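Long-range contacts in probable ubiquitin-conjugating enzyme E2 7 (Caenorhabditis elegans, PDB 1PZV), which probably catalyses the second step of ubiquitin transfer, taking ubiquitin from an E1 as a cysteine thioester and passing it on to other proteins: residues A[75-80]-A[134-139]; A[61-66]-A[107-112]; A[18-23]-A[117-122]. All coordinates share one frame; numbering follows the deposited sequence.

In this E2, three contacts between residues distant in sequence show how loops and helices of the UBC fold are joined. Contacts 2 and 3 adjoin each other, their centres about 17 Å apart: Trp109 of contact 2 packs on Ile118 of contact 3, with Trp109 CZ3 3.7 Å from Ile118 CD1. Contact 1 stands apart, its centre about 21 Å from that of contact 3 and about 25 Å from that of contact 2, and it lies across the chain's centre from contact 3. It is also next to the predicted catalytic Cys88, whose side chain is about 4 Å from that of Ala135; in contact 3 the side chain of Val122 is about 11 Å from that of Cys88.

Contact 1. Residues A[75-80]-A[134-139]; sequences EIWHPN and PANVDA
The loop carrying Pro79 runs close to the start of helix 137-144, with Pro79 CA 4.8 Å from Ala139 CA, and the carbonyl oxygen of Pro79 faces the residues ahead of that helix. Two successive amides share this acceptor: Asn136 N lies 3.0 Å from Pro79 O and Ala135 N 3.1 Å from Pro79 O, both weak hydrogen bonds because the N-H groups point well off the oxygen. Pro134 CB lies against the same oxygen. These loop residues, His78, Pro79 and Asn80, form the HPN signature of ubiquitin-conjugating enzymes, which precedes the predicted active-site Cys88; Asn80 reaches that cysteine through a backbone hydrogen bond, while its ND2 donates to Asn130 O. Trp77, with CG anti to its backbone N (chi1 -167°), extends its indole across the helix start. Ala139 CB sits over one face of the five-membered ring of Trp77, 4.1 Å from its centroid, in a CH-pi contact, and also touches the ring of Pro79 at CD. At the six-membered end of the indole, Trp77 CH2 meets Asp138 CB obliquely at 3.6 Å, the two side chains roughly perpendicular. Asn136 occupies the N-cap of the helix and sets its CB beside His78 O, 3.5 Å away. Outside the pair, Phe150 meets the indole, and Tyr48 OH bonds both Trp77 O and His78 ND1.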
ATOM      1  N   GLU A  75      11.079  -0.534  -5.334  1.00 70.37           N
ATOM      2  CA  GLU A  75      10.924   0.677  -6.127  1.00 70.40           C
ATOM      3  C   GLU A  75       9.523   0.797  -6.707  1.00 69.18           C
ATOM      4  O   GLU A  75       9.002  -0.154  -7.287  1.00 69.49           O
ATOM      5  CB  GLU A  75      11.929   0.622  -7.281  1.00 73.50           C
ATOM      6  CG  GLU A  75      13.139   1.517  -7.150  1.00 77.46           C
ATOM      7  CD  GLU A  75      12.812   2.938  -7.533  1.00 80.32           C
ATOM      8  OE1 GLU A  75      12.214   3.644  -6.702  1.00 80.23           O
ATOM      9  OE2 GLU A  75      13.151   3.346  -8.663  1.00 82.09           O
ATOM     10  N   ILE A  76       8.917   1.966  -6.555  1.00 68.02           N
ATOM     11  CA  ILE A  76       7.601   2.208  -7.130  1.00 65.55           C
ATOM     12  C   ILE A  76       7.506   3.700  -7.427  1.00 65.62           C
ATOM     13  O   ILE A  76       7.995   4.519  -6.645  1.00 66.04           O
ATOM     14  CB  ILE A  76       6.462   1.782  -6.178  1.00 63.40           C
ATOM     15  CG1 ILE A  76       5.125   1.874  -6.915  1.00 60.46           C
ATOM     16  CG2 ILE A  76       6.468   2.651  -4.924  1.00 60.83           C
ATOM     17  CD1 ILE A  76       4.016   1.106  -6.244  1.00 56.39           C
ATOM     18  N   TRP A  77       6.907   4.053  -8.561  1.00 65.25           N
ATOM     19  CA  TRP A  77       6.779   5.458  -8.941  1.00 65.41           C
ATOM     20  C   TRP A  77       5.323   5.876  -8.891  1.00 65.14           C
ATOM     21  O   TRP A  77       4.558   5.647  -9.829  1.00 62.65           O
ATOM     22  CB  TRP A  77       7.348   5.695 -10.349  1.00 65.85           C
ATOM     23  CG  TRP A  77       7.545   7.157 -10.680  1.00 66.10           C
ATOM     24  CD1 TRP A  77       6.883   7.876 -11.635  1.00 66.81           C
ATOM     25  CD2 TRP A  77       8.415   8.086 -10.013  1.00 65.84           C
ATOM     26  NE1 TRP A  77       7.271   9.195 -11.595  1.00 66.02           N
ATOM     27  CE2 TRP A  77       8.206   9.354 -10.606  1.00 66.19           C
ATOM     28  CE3 TRP A  77       9.337   7.975  -8.960  1.00 66.82           C
ATOM     29  CZ2 TRP A  77       8.896  10.501 -10.191  1.00 65.86           C
ATOM     30  CZ3 TRP A  77      10.026   9.120  -8.545  1.00 66.66           C
ATOM     31  CH2 TRP A  77       9.792  10.366  -9.158  1.00 67.04           C
ATOM     32  N   HIS A  78       4.943   6.493  -7.777  1.00 67.36           N
ATOM     33  CA  HIS A  78       3.560   6.922  -7.589  1.00 68.23           C
ATOM     34  C   HIS A  78       3.414   8.260  -6.849  1.00 67.96           C
ATOM     35  O   HIS A  78       4.158   8.566  -5.903  1.00 68.69           O
ATOM     36  CB  HIS A  78       2.774   5.838  -6.832  1.00 66.21           C
ATOM     37  CG  HIS A  78       1.292   6.017  -6.894  1.00 66.13           C
ATOM     38  ND1 HIS A  78       0.533   5.585  -7.963  1.00 67.44           N
ATOM     39  CD2 HIS A  78       0.423   6.595  -6.032  1.00 65.73           C
ATOM     40  CE1 HIS A  78      -0.733   5.883  -7.755  1.00 66.12           C
ATOM     41  NE2 HIS A  78      -0.830   6.499  -6.587  1.00 66.11           N
ATOM     42  N   PRO A  79       2.447   9.076  -7.283  1.00 66.73           N
ATOM     43  CA  PRO A  79       2.161  10.384  -6.692  1.00 67.07           C
ATOM     44  C   PRO A  79       1.931  10.319  -5.180  1.00 67.55           C
ATOM     45  O   PRO A  79       2.316  11.237  -4.448  1.00 68.59           O
ATOM     46  CB  PRO A  79       0.904  10.825  -7.435  1.00 65.76           C
ATOM     47  CG  PRO A  79       1.133  10.253  -8.809  1.00 66.69           C
ATOM     48  CD  PRO A  79       1.664   8.868  -8.516  1.00 65.94           C
ATOM     49  N   ASN A  80       1.309   9.234  -4.713  1.00 67.29           N
ATOM     50  CA  ASN A  80       1.004   9.091  -3.293  1.00 66.19           C
ATOM     51  C   ASN A  80       1.930   8.212  -2.479  1.00 67.17           C
ATOM     52  O   ASN A  80       1.613   7.822  -1.360  1.00 66.84           O
ATOM     53  CB  ASN A  80      -0.433   8.637  -3.134  1.00 64.45           C
ATOM     54  CG  ASN A  80      -1.404   9.611  -3.763  1.00 65.26           C
ATOM     55  OD1 ASN A  80      -2.082   9.280  -4.742  1.00 64.84           O
ATOM     56  ND2 ASN A  80      -1.463  10.837  -3.219  1.00 62.39           N
ATOM     57  N   PRO A 134       0.097  15.748  -3.073  1.00 87.71           N
ATOM     58  CA  PRO A 134       0.754  14.448  -3.227  1.00 86.55           C
ATOM     59  C   PRO A 134       2.003  14.383  -2.352  1.00 86.41           C
ATOM     60  O   PRO A 134       2.594  15.418  -2.029  1.00 86.32           O
ATOM     61  CB  PRO A 134       1.099  14.414  -4.708  1.00 86.74           C
ATOM     62  CG  PRO A 134      -0.015  15.215  -5.325  1.00 86.97           C
ATOM     63  CD  PRO A 134      -0.110  16.385  -4.385  1.00 87.70           C
ATOM     64  N   ALA A 135       2.398  13.171  -1.966  1.00 85.79           N
ATOM     65  CA  ALA A 135       3.577  12.979  -1.125  1.00 83.71           C
ATOM     66  C   ALA A 135       4.796  12.915  -2.016  1.00 83.08           C
ATOM     67  O   ALA A 135       5.933  12.870  -1.546  1.00 82.58           O
ATOM     68  CB  ALA A 135       3.451  11.692  -0.330  1.00 83.54           C
ATOM     69  N   ASN A 136       4.544  12.912  -3.315  1.00 83.25           N
ATOM     70  CA  ASN A 136       5.610  12.850  -4.297  1.00 84.22           C
ATOM     71  C   ASN A 136       5.209  13.713  -5.480  1.00 85.65           C
ATOM     72  O   ASN A 136       4.504  13.263  -6.394  1.00 85.66           O
ATOM     73  CB  ASN A 136       5.820  11.410  -4.754  1.00 83.90           C
ATOM     74  CG  ASN A 136       7.071  11.245  -5.568  1.00 82.31           C
ATOM     75  OD1 ASN A 136       7.278  11.949  -6.551  1.00 82.59           O
ATOM     76  ND2 ASN A 136       7.917  10.312  -5.166  1.00 82.78           N
ATOM     77  N   VAL A 137       5.660  14.961  -5.456  1.00 86.81           N
ATOM     78  CA  VAL A 137       5.334  15.894  -6.518  1.00 87.32           C
ATOM     79  C   VAL A 137       5.980  15.467  -7.839  1.00 87.14           C
ATOM     80  O   VAL A 137       5.314  15.419  -8.876  1.00 86.65           O
ATOM     81  CB  VAL A 137       5.776  17.326  -6.143  1.00 87.68           C
ATOM     82  CG1 VAL A 137       4.918  18.353  -6.895  1.00 87.48           C
ATOM     83  CG2 VAL A 137       5.656  17.526  -4.631  1.00 86.76           C
ATOM     84  N   ASP A 138       7.271  15.147  -7.801  1.00 87.09           N
ATOM     85  CA  ASP A 138       7.975  14.703  -9.006  1.00 87.84           C
ATOM     86  C   ASP A 138       7.042  13.814  -9.828  1.00 87.89           C
ATOM     87  O   ASP A 138       6.934  13.949 -11.053  1.00 87.25           O
ATOM     88  CB  ASP A 138       9.215  13.890  -8.622  1.00 88.34           C
ATOM     89  CG  ASP A 138      10.282  14.728  -7.955  1.00 89.54           C
ATOM     90  OD1 ASP A 138      10.999  15.440  -8.683  1.00 90.57           O
ATOM     91  OD2 ASP A 138      10.402  14.677  -6.709  1.00 90.48           O
ATOM     92  N   ALA A 139       6.369  12.908  -9.125  1.00 87.28           N
ATOM     93  CA  ALA A 139       5.452  11.969  -9.740  1.00 86.49           C
ATOM     94  C   ALA A 139       4.139  12.637 -10.078  1.00 85.81           C
ATOM     95  O   ALA A 139       3.603  12.457 -11.175  1.00 85.49           O
ATOM     96  CB  ALA A 139       5.214  10.798  -8.801  1.00 88.11           C
TER

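Contact 2. Residues A[61-66]-A[107-112]; sequences RDYPQK and ERWLPV
Trp109 and Pro64 meet through a single clear hydrogen bond: the indole NE1 of Trp109 lies 2.9 Å from Pro64 O, with an N-H...O angle of 144°. The oxygen sits at the indole edge, close to the ring plane, whereas the nitrogen is tilted out of the plane of the carbonyl. Pro64 O has a second neighbour across the contact, Pro111 CA, in a CA-H...O contact of 3.1 Å, and Lys66 N makes a weak bond to it from within the 61-66 loop. Of these three approaches to one carbonyl, the NE1 bond alone holds the indole, an illustration of how a backbone acceptor can fix an aromatic side chain. Beside this polar point lies an aromatic one. Tyr63 CE2 touches Trp109 CH2 at 3.5 Å; the rings meet rim to rim with their planes 38° apart, neither lying over the other's face. Both side chains leave with CG anti to the backbone N (chi1 171° for each). Pro111 CB adds a lighter contact, again on Pro64 O, while Gln65 CB comes within 4.3 Å of Pro111 CG.

A second shell holds these groups in place. Gln11 of helix 5-17 bonds through NE2 to Tyr63 OH, and Phe59 meets the tyrosine ring edge-to-face; Trp109 packs on Pro67 and Ile118, and its backbone bonds to His93. Lys66 NZ points elsewhere, to a salt bridge with Asp94. The 61-66 loop links strands 52-58 and 69-72, and Pro64 opens the Pro-x-x-Pro-Pro signature found in this loop of many ubiquitin-conjugating enzymes, here packed against the segment that leads into helix 115-127 of the UBC fold.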
ATOM      1  N   ARG A  61       0.482  -0.508  19.030  1.00 74.57           N
ATOM      2  CA  ARG A  61       0.061  -1.417  20.088  1.00 75.89           C
ATOM      3  C   ARG A  61      -1.458  -1.368  20.297  1.00 75.48           C
ATOM      4  O   ARG A  61      -2.057  -2.326  20.790  1.00 74.97           O
ATOM      5  CB  ARG A  61       0.794  -1.066  21.392  1.00 77.30           C
ATOM      6  CG  ARG A  61       2.324  -1.005  21.266  1.00 78.58           C
ATOM      7  CD  ARG A  61       2.913  -2.291  20.675  1.00 81.61           C
ATOM      8  NE  ARG A  61       4.376  -2.274  20.671  1.00 83.90           N
ATOM      9  CZ  ARG A  61       5.146  -3.155  20.034  1.00 83.65           C
ATOM     10  NH1 ARG A  61       4.598  -4.137  19.333  1.00 82.67           N
ATOM     11  NH2 ARG A  61       6.469  -3.056  20.104  1.00 82.88           N
ATOM     12  N   ASP A  62      -2.063  -0.252  19.896  1.00 75.89           N
ATOM     13  CA  ASP A  62      -3.505  -0.005  20.015  1.00 75.89           C
ATOM     14  C   ASP A  62      -4.174   0.053  18.638  1.00 74.97           C
ATOM     15  O   ASP A  62      -5.002   0.924  18.376  1.00 73.88           O
ATOM     16  CB  ASP A  62      -3.713   1.329  20.723  1.00 77.19           C
ATOM     17  CG  ASP A  62      -2.836   2.429  20.142  1.00 79.21           C
ATOM     18  OD1 ASP A  62      -1.592   2.284  20.193  1.00 79.93           O
ATOM     19  OD2 ASP A  62      -3.383   3.428  19.628  1.00 80.34           O
ATOM     20  N   TYR A  63      -3.811  -0.891  17.779  1.00 74.65           N
ATOM     21  CA  TYR A  63      -4.312  -0.971  16.411  1.00 75.85           C
ATOM     22  C   TYR A  63      -5.707  -0.429  16.071  1.00 78.09           C
ATOM     23  O   TYR A  63      -5.833   0.573  15.357  1.00 80.72           O
ATOM     24  CB  TYR A  63      -4.220  -2.412  15.914  1.00 72.40           C
ATOM     25  CG  TYR A  63      -4.914  -2.652  14.588  1.00 68.81           C
ATOM     26  CD1 TYR A  63      -5.534  -3.872  14.327  1.00 67.33           C
ATOM     27  CD2 TYR A  63      -4.949  -1.671  13.594  1.00 66.25           C
ATOM     28  CE1 TYR A  63      -6.171  -4.114  13.122  1.00 65.01           C
ATOM     29  CE2 TYR A  63      -5.589  -1.907  12.382  1.00 65.48           C
ATOM     30  CZ  TYR A  63      -6.198  -3.135  12.157  1.00 63.96           C
ATOM     31  OH  TYR A  63      -6.839  -3.399  10.970  1.00 64.13           O
ATOM     32  N   PRO A  64      -6.771  -1.086  16.560  1.00 77.57           N
ATOM     33  CA  PRO A  64      -8.116  -0.605  16.242  1.00 77.05           C
ATOM     34  C   PRO A  64      -8.232   0.914  16.100  1.00 77.83           C
ATOM     35  O   PRO A  64      -8.651   1.411  15.057  1.00 77.42           O
ATOM     36  CB  PRO A  64      -8.950  -1.147  17.393  1.00 76.98           C
ATOM     37  CG  PRO A  64      -8.264  -2.414  17.723  1.00 77.33           C
ATOM     38  CD  PRO A  64      -6.809  -2.020  17.696  1.00 76.95           C
ATOM     39  N   GLN A  65      -7.851   1.654  17.138  1.00 78.86           N
ATOM     40  CA  GLN A  65      -7.953   3.113  17.094  1.00 80.37           C
ATOM     41  C   GLN A  65      -6.635   3.805  16.882  1.00 80.50           C
ATOM     42  O   GLN A  65      -6.228   4.635  17.684  1.00 81.16           O
ATOM     43  CB  GLN A  65      -8.594   3.663  18.373  1.00 81.07           C
ATOM     44  CG  GLN A  65      -8.022   3.106  19.661  1.00 80.31           C
ATOM     45  CD  GLN A  65      -8.992   2.152  20.336  1.00 81.79           C
ATOM     46  OE1 GLN A  65      -8.658   1.507  21.342  1.00 82.60           O
ATOM     47  NE2 GLN A  65     -10.211   2.064  19.789  1.00 78.82           N
ATOM     48  N   LYS A  66      -5.976   3.461  15.787  1.00 81.58           N
ATOM     49  CA  LYS A  66      -4.694   4.051  15.435  1.00 80.83           C
ATOM     50  C   LYS A  66      -4.226   3.311  14.194  1.00 77.56           C
ATOM     51  O   LYS A  66      -3.914   2.123  14.244  1.00 77.06           O
ATOM     52  CB  LYS A  66      -3.695   3.891  16.589  1.00 84.14           C
ATOM     53  CG  LYS A  66      -2.283   4.379  16.286  1.00 88.99           C
ATOM     54  CD  LYS A  66      -2.225   5.851  15.896  1.00 91.34           C
ATOM     55  CE  LYS A  66      -0.799   6.232  15.482  1.00 92.87           C
ATOM     56  NZ  LYS A  66      -0.671   7.660  15.080  1.00 93.24           N
ATOM     57  N   GLU A 107     -13.409   9.094   5.388  1.00 88.21           N
ATOM     58  CA  GLU A 107     -12.189   9.286   4.599  1.00 86.93           C
ATOM     59  C   GLU A 107     -10.944   8.886   5.399  1.00 84.20           C
ATOM     60  O   GLU A 107     -10.105   8.114   4.924  1.00 83.25           O
ATOM     61  CB  GLU A 107     -12.061  10.764   4.174  1.00 88.79           C
ATOM     62  CG  GLU A 107     -13.071  11.250   3.125  1.00 89.91           C
ATOM     63  CD  GLU A 107     -12.788  10.705   1.730  1.00 90.38           C
ATOM     64  OE1 GLU A 107     -13.500  11.085   0.775  1.00 90.81           O
ATOM     65  OE2 GLU A 107     -11.850   9.892   1.587  1.00 91.40           O
ATOM     66  N   ARG A 108     -10.831   9.440   6.604  1.00 81.53           N
ATOM     67  CA  ARG A 108      -9.713   9.168   7.505  1.00 79.12           C
ATOM     68  C   ARG A 108      -9.844   7.769   8.102  1.00 75.00           C
ATOM     69  O   ARG A 108     -10.732   7.006   7.729  1.00 74.19           O
ATOM     70  CB  ARG A 108      -9.678  10.200   8.644  1.00 82.36           C
ATOM     71  CG  ARG A 108      -8.908  11.490   8.353  1.00 85.91           C
ATOM     72  CD  ARG A 108      -9.454  12.248   7.139  1.00 90.28           C
ATOM     73  NE  ARG A 108      -8.547  13.328   6.741  1.00 93.67           N
ATOM     74  CZ  ARG A 108      -8.520  13.899   5.538  1.00 93.83           C
ATOM     75  NH1 ARG A 108      -7.649  14.869   5.293  1.00 94.66           N
ATOM     76  NH2 ARG A 108      -9.354  13.504   4.580  1.00 94.46           N
ATOM     77  N   TRP A 109      -8.964   7.444   9.040  1.00 69.69           N
ATOM     78  CA  TRP A 109      -9.001   6.140   9.676  1.00 67.12           C
ATOM     79  C   TRP A 109     -10.032   5.987  10.797  1.00 66.10           C
ATOM     80  O   TRP A 109     -10.072   6.780  11.738  1.00 66.61           O
ATOM     81  CB  TRP A 109      -7.629   5.790  10.227  1.00 65.07           C
ATOM     82  CG  TRP A 109      -7.646   4.558  11.088  1.00 64.56           C
ATOM     83  CD1 TRP A 109      -7.799   4.506  12.450  1.00 63.05           C
ATOM     84  CD2 TRP A 109      -7.529   3.200  10.646  1.00 63.54           C
ATOM     85  NE1 TRP A 109      -7.788   3.202  12.880  1.00 61.85           N
ATOM     86  CE2 TRP A 109      -7.631   2.376  11.796  1.00 63.85           C
ATOM     87  CE3 TRP A 109      -7.363   2.598   9.391  1.00 60.78           C
ATOM     88  CZ2 TRP A 109      -7.558   0.976  11.728  1.00 61.61           C
ATOM     89  CZ3 TRP A 109      -7.291   1.205   9.324  1.00 62.80           C
ATOM     90  CH2 TRP A 109      -7.395   0.411  10.489  1.00 62.31           C
ATOM     91  N   LEU A 110     -10.848   4.943  10.696  1.00 63.19           N
ATOM     92  CA  LEU A 110     -11.865   4.654  11.696  1.00 59.45           C
ATOM     93  C   LEU A 110     -11.477   3.392  12.460  1.00 59.82           C
ATOM     94  O   LEU A 110     -10.734   2.552  11.944  1.00 60.27           O
ATOM     95  CB  LEU A 110     -13.215   4.474  11.018  1.00 55.31           C
ATOM     96  CG  LEU A 110     -13.827   5.779  10.517  1.00 52.57           C
ATOM     97  CD1 LEU A 110     -15.065   5.480   9.682  1.00 50.84           C
ATOM     98  CD2 LEU A 110     -14.161   6.666  11.714  1.00 48.19           C
ATOM     99  N   PRO A 111     -11.965   3.242  13.707  1.00 59.53           N
ATOM    100  CA  PRO A 111     -11.631   2.056  14.505  1.00 59.53           C
ATOM    101  C   PRO A 111     -12.314   0.789  14.001  1.00 58.95           C
ATOM    102  O   PRO A 111     -11.906  -0.314  14.359  1.00 57.85           O
ATOM    103  CB  PRO A 111     -12.085   2.441  15.916  1.00 60.95           C
ATOM    104  CG  PRO A 111     -12.081   3.945  15.895  1.00 60.33           C
ATOM    105  CD  PRO A 111     -12.664   4.234  14.535  1.00 59.85           C
ATOM    106  N   VAL A 112     -13.356   0.962  13.184  1.00 58.17           N
ATOM    107  CA  VAL A 112     -14.087  -0.168  12.609  1.00 56.79           C
ATOM    108  C   VAL A 112     -13.409  -0.651  11.324  1.00 55.76           C
ATOM    109  O   VAL A 112     -13.861  -1.620  10.705  1.00 55.43           O
ATOM    110  CB  VAL A 112     -15.577   0.190  12.269  1.00 57.32           C
ATOM    111  CG1 VAL A 112     -16.337   0.551  13.540  1.00 57.48           C
ATOM    112  CG2 VAL A 112     -15.642   1.330  11.257  1.00 54.64           C
TER

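Contact 3. Residues A[18-23]-A[117-122]; sequences VPVDGF and TILLSV
Ile118 O, next to the Leu119 that meets Phe23, is held by two donors. Val122 N lies 2.9 Å from Ile118 O in the regular helical pattern, and Ser121 OG donates to Ile118 O from 3.0 Å, so the serine hydroxyl is tied back onto its own helix. The neighbouring turn faces the segment 18-23, and that meeting is largely apolar, with no hydrogen bond across it. Phe23 carries it: Leu119 CB stands 4.2 Å from the Phe23 ring centroid, only 2° off the normal, a CH-pi contact over the middle of one face. Leu119 CD2 lies 3.9 Å from Phe23 CD1, the two side chains running antiparallel alongside one another, and Phe23 CZ also meets Leu119 O. Phe23, Leu119 and Val122 belong to the buried interior of the UBC fold, where helix 115-127 packs against the start of the antiparallel sheet; Phe23 begins 23-27, one of the two edge strands. At the ring's edge, near its plane, Val122 CG1 is 4.2 Å from Phe23 CZ. Toward the margin, Val20, CG1 anti to its backbone N (chi1 174°), extends that methyl to Leu120 CD2, 3.8 Å away, while Val20 CG2 comes to Leu119 CB. Met15 of helix 5-17 touches both Val20 and Leu119.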
ATOM      1  N   VAL A  18      -8.503 -16.139   2.826  1.00 54.60           N
ATOM      2  CA  VAL A  18      -9.250 -15.473   1.767  1.00 55.39           C
ATOM      3  C   VAL A  18      -8.617 -14.096   1.614  1.00 56.43           C
ATOM      4  O   VAL A  18      -9.020 -13.125   2.266  1.00 56.86           O
ATOM      5  CB  VAL A  18     -10.731 -15.290   2.134  1.00 55.21           C
ATOM      6  CG1 VAL A  18     -11.501 -14.820   0.910  1.00 53.01           C
ATOM      7  CG2 VAL A  18     -11.296 -16.581   2.679  1.00 54.28           C
ATOM      8  N   PRO A  19      -7.606 -13.991   0.749  1.00 56.98           N
ATOM      9  CA  PRO A  19      -6.949 -12.700   0.564  1.00 56.21           C
ATOM     10  C   PRO A  19      -7.734 -11.754  -0.320  1.00 56.17           C
ATOM     11  O   PRO A  19      -8.673 -12.153  -1.010  1.00 54.67           O
ATOM     12  CB  PRO A  19      -5.612 -13.078  -0.084  1.00 57.12           C
ATOM     13  CG  PRO A  19      -5.488 -14.588   0.134  1.00 58.17           C
ATOM     14  CD  PRO A  19      -6.905 -15.047   0.008  1.00 57.13           C
ATOM     15  N   VAL A  20      -7.346 -10.485  -0.269  1.00 56.98           N
ATOM     16  CA  VAL A  20      -7.938  -9.468  -1.114  1.00 56.55           C
ATOM     17  C   VAL A  20      -7.176  -9.723  -2.417  1.00 57.78           C
ATOM     18  O   VAL A  20      -5.980  -9.455  -2.496  1.00 56.46           O
ATOM     19  CB  VAL A  20      -7.609  -8.048  -0.597  1.00 56.51           C
ATOM     20  CG1 VAL A  20      -8.123  -6.995  -1.578  1.00 53.60           C
ATOM     21  CG2 VAL A  20      -8.203  -7.849   0.789  1.00 54.71           C
ATOM     22  N   ASP A  21      -7.868 -10.270  -3.413  1.00 59.86           N
ATOM     23  CA  ASP A  21      -7.271 -10.602  -4.707  1.00 62.25           C
ATOM     24  C   ASP A  21      -6.052  -9.748  -5.087  1.00 61.62           C
ATOM     25  O   ASP A  21      -6.160  -8.532  -5.259  1.00 61.74           O
ATOM     26  CB  ASP A  21      -8.336 -10.503  -5.805  1.00 65.72           C
ATOM     27  CG  ASP A  21      -7.792 -10.871  -7.177  1.00 71.41           C
ATOM     28  OD1 ASP A  21      -7.301 -12.016  -7.326  1.00 74.54           O
ATOM     29  OD2 ASP A  21      -7.847 -10.023  -8.105  1.00 72.28           O
ATOM     30  N   GLY A  22      -4.892 -10.391  -5.210  1.00 59.69           N
ATOM     31  CA  GLY A  22      -3.687  -9.664  -5.569  1.00 57.63           C
ATOM     32  C   GLY A  22      -2.865  -9.162  -4.391  1.00 57.92           C
ATOM     33  O   GLY A  22      -2.021  -8.267  -4.543  1.00 58.86           O
ATOM     34  N   PHE A  23      -3.104  -9.733  -3.215  1.00 56.19           N
ATOM     35  CA  PHE A  23      -2.381  -9.345  -2.008  1.00 54.38           C
ATOM     36  C   PHE A  23      -2.027 -10.595  -1.206  1.00 55.16           C
ATOM     37  O   PHE A  23      -2.881 -11.453  -0.950  1.00 56.56           O
ATOM     38  CB  PHE A  23      -3.240  -8.415  -1.144  1.00 53.99           C
ATOM     39  CG  PHE A  23      -3.338  -6.999  -1.656  1.00 51.70           C
ATOM     40  CD1 PHE A  23      -2.332  -6.074  -1.386  1.00 51.26           C
ATOM     41  CD2 PHE A  23      -4.442  -6.589  -2.399  1.00 52.22           C
ATOM     42  CE1 PHE A  23      -2.428  -4.752  -1.844  1.00 52.80           C
ATOM     43  CE2 PHE A  23      -4.550  -5.259  -2.868  1.00 53.14           C
ATOM     44  CZ  PHE A  23      -3.543  -4.345  -2.591  1.00 52.07           C
ATOM     45  N   THR A 117      -9.722  -3.165   4.650  1.00 47.63           N
ATOM     46  CA  THR A 117     -10.096  -1.819   4.229  1.00 47.60           C
ATOM     47  C   THR A 117      -8.876  -1.094   3.644  1.00 46.54           C
ATOM     48  O   THR A 117      -8.940  -0.495   2.567  1.00 46.86           O
ATOM     49  CB  THR A 117     -10.649  -0.990   5.427  1.00 49.87           C
ATOM     50  OG1 THR A 117     -11.742  -1.690   6.040  1.00 49.15           O
ATOM     51  CG2 THR A 117     -11.149   0.378   4.949  1.00 47.84           C
ATOM     52  N   ILE A 118      -7.768  -1.151   4.369  1.00 46.23           N
ATOM     53  CA  ILE A 118      -6.530  -0.536   3.931  1.00 45.80           C
ATOM     54  C   ILE A 118      -6.143  -1.106   2.576  1.00 46.46           C
ATOM     55  O   ILE A 118      -5.972  -0.357   1.609  1.00 47.73           O
ATOM     56  CB  ILE A 118      -5.376  -0.826   4.925  1.00 46.35           C
ATOM     57  CG1 ILE A 118      -5.650  -0.119   6.245  1.00 47.72           C
ATOM     58  CG2 ILE A 118      -4.042  -0.359   4.356  1.00 42.91           C
ATOM     59  CD1 ILE A 118      -4.719  -0.525   7.353  1.00 50.69           C
ATOM     60  N   LEU A 119      -6.009  -2.428   2.500  1.00 45.32           N
ATOM     61  CA  LEU A 119      -5.611  -3.048   1.249  1.00 45.81           C
ATOM     62  C   LEU A 119      -6.522  -2.659   0.086  1.00 47.07           C
ATOM     63  O   LEU A 119      -6.058  -2.455  -1.046  1.00 47.43           O
ATOM     64  CB  LEU A 119      -5.536  -4.568   1.399  1.00 44.65           C
ATOM     65  CG  LEU A 119      -4.435  -5.065   2.348  1.00 44.49           C
ATOM     66  CD1 LEU A 119      -4.291  -6.577   2.216  1.00 40.81           C
ATOM     67  CD2 LEU A 119      -3.127  -4.388   2.018  1.00 42.94           C
ATOM     68  N   LEU A 120      -7.812  -2.533   0.363  1.00 45.93           N
ATOM     69  CA  LEU A 120      -8.750  -2.153  -0.677  1.00 47.73           C
ATOM     70  C   LEU A 120      -8.495  -0.727  -1.123  1.00 49.49           C
ATOM     71  O   LEU A 120      -8.440  -0.448  -2.323  1.00 50.42           O
ATOM     72  CB  LEU A 120     -10.195  -2.288  -0.186  1.00 47.93           C
ATOM     73  CG  LEU A 120     -10.728  -3.723  -0.135  1.00 47.42           C
ATOM     74  CD1 LEU A 120     -12.103  -3.762   0.497  1.00 44.61           C
ATOM     75  CD2 LEU A 120     -10.757  -4.281  -1.552  1.00 46.75           C
ATOM     76  N   SER A 121      -8.340   0.187  -0.171  1.00 50.73           N
ATOM     77  CA  SER A 121      -8.099   1.573  -0.554  1.00 51.55           C
ATOM     78  C   SER A 121      -6.751   1.687  -1.281  1.00 49.96           C
ATOM     79  O   SER A 121      -6.494   2.671  -1.977  1.00 49.91           O
ATOM     80  CB  SER A 121      -8.162   2.508   0.669  1.00 52.27           C
ATOM     81  OG  SER A 121      -7.007   2.403   1.471  1.00 55.38           O
ATOM     82  N   VAL A 122      -5.901   0.670  -1.137  1.00 47.70           N
ATOM     83  CA  VAL A 122      -4.607   0.669  -1.824  1.00 45.96           C
ATOM     84  C   VAL A 122      -4.768   0.321  -3.314  1.00 44.33           C
ATOM     85  O   VAL A 122      -4.042   0.842  -4.169  1.00 42.40           O
ATOM     86  CB  VAL A 122      -3.625  -0.305  -1.171  1.00 44.75           C
ATOM     87  CG1 VAL A 122      -2.346  -0.406  -2.004  1.00 42.53           C
ATOM     88  CG2 VAL A 122      -3.321   0.161   0.228  1.00 41.69           C
TER